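Local coordinates for protein S-adenosylmethionine:tRNA ribosyltransferase-isomerase (Thermotoga maritima, PDB 1VKY) that probably transfers and isomerises the ribose of S-adenosylmethionine onto the 7-aminomethyl group of preQ1-modified tRNA, giving epoxyqueuosine, at residues V264-T269 and T283-I287. Numbering follows the deposited sequence.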
loop_
_atom_site.group_PDB
_atom_site.type_symbol
_atom_site.label_atom_id
_atom_site.label_comp_id
_atom_site.label_asym_id
_atom_site.label_seq_id
_atom_site.Cartn_x
_atom_site.Cartn_y
_atom_site.Cartn_z
ATOM N N VAL B 264 1.127 -16.112 -14.558
ATOM C CA VAL B 264 1.335 -16.260 -16.024
ATOM C C VAL B 264 2.752 -16.602 -16.364
ATOM O O VAL B 264 2.981 -17.500 -17.137
ATOM C CB VAL B 264 0.952 -14.979 -16.767
ATOM C CG1 VAL B 264 1.324 -15.068 -18.257
ATOM C CG2 VAL B 264 -0.526 -14.705 -16.611
ATOM N N ARG B 265 3.718 -15.858 -15.817
ATOM C CA ARG B 265 5.126 -16.104 -16.140
ATOM C C ARG B 265 5.545 -17.466 -15.690
ATOM O O ARG B 265 6.263 -18.152 -16.402
ATOM C CB ARG B 265 6.044 -15.021 -15.533
ATOM C CG ARG B 265 5.719 -13.582 -15.978
ATOM C CD ARG B 265 6.709 -12.441 -15.422
ATOM N NE ARG B 265 7.586 -13.035 -14.422
ATOM C CZ ARG B 265 7.526 -12.857 -13.113
ATOM N NH1 ARG B 265 6.658 -12.012 -12.572
ATOM N NH2 ARG B 265 8.371 -13.539 -12.330
ATOM N N THR B 266 5.064 -17.927 -14.538
ATOM C CA THR B 266 5.405 -19.277 -14.081
ATOM C C THR B 266 4.849 -20.351 -14.975
ATOM O O THR B 266 5.561 -21.263 -15.381
ATOM C CB THR B 266 4.915 -19.480 -12.599
ATOM O OG1 THR B 266 5.768 -18.692 -11.737
ATOM C CG2 THR B 266 5.127 -20.949 -12.154
ATOM N N LEU B 267 3.566 -20.259 -15.297
ATOM C CA LEU B 267 2.948 -21.244 -16.153
ATOM C C LEU B 267 3.489 -21.285 -17.595
ATOM O O LEU B 267 3.656 -22.379 -18.174
ATOM C CB LEU B 267 1.444 -21.039 -16.166
ATOM C CG LEU B 267 0.690 -21.295 -14.838
ATOM C CD1 LEU B 267 -0.765 -20.886 -15.122
ATOM C CD2 LEU B 267 0.789 -22.721 -14.341
ATOM N N GLU B 268 3.726 -20.114 -18.189
ATOM C CA GLU B 268 4.302 -20.079 -19.550
ATOM C C GLU B 268 5.771 -20.515 -19.601
ATOM O O GLU B 268 6.255 -21.048 -20.614
ATOM C CB GLU B 268 4.090 -18.699 -20.183
ATOM C CG GLU B 268 2.624 -18.393 -20.437
ATOM C CD GLU B 268 1.915 -19.410 -21.330
ATOM O OE1 GLU B 268 2.498 -19.805 -22.368
ATOM O OE2 GLU B 268 0.773 -19.813 -21.023
ATOM N N THR B 269 6.481 -20.360 -18.498
ATOM C CA THR B 269 7.798 -20.936 -18.345
ATOM C C THR B 269 7.756 -22.481 -18.337
ATOM O O THR B 269 8.487 -23.151 -19.109
ATOM C CB THR B 269 8.422 -20.398 -17.053
ATOM O OG1 THR B 269 8.623 -18.987 -17.161
ATOM C CG2 THR B 269 9.787 -21.022 -16.795
ATOM N N THR B 283 12.776 -18.285 -13.368
ATOM C CA THR B 283 12.331 -17.909 -14.680
ATOM C C THR B 283 12.884 -16.564 -15.094
ATOM O O THR B 283 12.790 -15.599 -14.361
ATOM C CB THR B 283 10.810 -17.939 -14.806
ATOM O OG1 THR B 283 10.468 -17.459 -16.128
ATOM C CG2 THR B 283 10.098 -16.999 -13.824
ATOM N N ASP B 284 13.442 -16.542 -16.304
ATOM C CA ASP B 284 13.902 -15.336 -17.004
ATOM C C ASP B 284 12.925 -14.841 -18.065
ATOM O O ASP B 284 13.211 -13.864 -18.739
ATOM C CB ASP B 284 15.202 -15.696 -17.761
ATOM C CG ASP B 284 16.435 -15.255 -17.037
ATOM O OD1 ASP B 284 16.361 -14.216 -16.337
ATOM O OD2 ASP B 284 17.525 -15.882 -17.138
ATOM N N LEU B 285 11.817 -15.559 -18.260
ATOM C CA LEU B 285 10.977 -15.387 -19.458
ATOM C C LEU B 285 10.471 -13.979 -19.542
ATOM O O LEU B 285 9.916 -13.478 -18.554
ATOM C CB LEU B 285 9.807 -16.376 -19.415
ATOM C CG LEU B 285 8.805 -16.281 -20.590
ATOM C CD1 LEU B 285 9.478 -16.595 -21.920
ATOM C CD2 LEU B 285 7.655 -17.252 -20.363
ATOM N N PHE B 286 10.678 -13.324 -20.692
ATOM C CA PHE B 286 10.192 -11.990 -20.937
ATOM C C PHE B 286 9.066 -12.052 -21.988
ATOM O O PHE B 286 9.311 -12.451 -23.117
ATOM C CB PHE B 286 11.333 -11.075 -21.442
ATOM C CG PHE B 286 10.894 -9.679 -21.728
ATOM C CD1 PHE B 286 10.521 -8.848 -20.714
ATOM C CD2 PHE B 286 10.812 -9.206 -23.011
ATOM C CE1 PHE B 286 10.079 -7.579 -20.965
ATOM C CE2 PHE B 286 10.373 -7.915 -23.259
ATOM C CZ PHE B 286 10.028 -7.113 -22.233
ATOM N N ILE B 287 7.845 -11.689 -21.593
ATOM C CA ILE B 287 6.667 -11.805 -22.415
ATOM C C ILE B 287 6.350 -10.422 -22.991
ATOM O O ILE B 287 6.178 -9.447 -22.260
ATOM C CB ILE B 287 5.488 -12.376 -21.619
ATOM C CG1 ILE B 287 5.855 -13.743 -21.051
ATOM C CG2 ILE B 287 4.204 -12.336 -22.466
ATOM C CD1 ILE B 287 4.798 -14.349 -20.088
HETATM O O HOH W 1 9.644 -14.303 -16.000
#
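Thr283 and Thr269 meet through their hydroxyls, and this is the tight part of the contact. Thr283 OG1 donates to Thr269 OG1 over 2.6 Å. Thr269 OG1 in turn donates a hydrogen bond to Arg265 O of its own helix, also at 2.6 Å. That bond bends to 151° at the carbonyl oxygen. The backbone N of Thr269 reaches the same oxygen from the other face of the carbonyl plane, so two donors grip it. Thr283 holds OG1 anti to its backbone N (chi1 176°), which turns the hydroxyl to the helix and also lets it accept from Leu285 N at 3.2 Å. A chain of hydrogen bonds thus runs from the loop amide through two hydroxyls to a helix carbonyl. A valine in place of Thr269 would probably leave the Thr283 hydroxyl without its acceptor and Arg265 O with one donor fewer.

Beside this chain, Leu285 lays CD2 on Glu268 CB at 3.9 Å. Farther along, Ile287 CD1 touches Val264 CG1 at 4.0 Å, and Phe293 touches both residues. The Glu268 carboxylate turns from the loop segment to a salt bridge with Arg272 and hydrogen bonds from the backbone N of Lys294, Leu295 and Val296.

The side of Arg265, a partly exposed residue, is looser. Within this contact its guanidinium meets Thr283 CG2 with NH2, at the edge of the group, at 4.1 Å. A water bridges the two segments, accepting a hydrogen bond from Arg265 NE, in the plane of the guanidinium, and donating one to Leu285 O.

Thr283 OG1 and Leu285 N form an ST turn. It lies just after edge strand 279-281 of the mixed sheet, where the loop leaving that strand folds over helix 261-270.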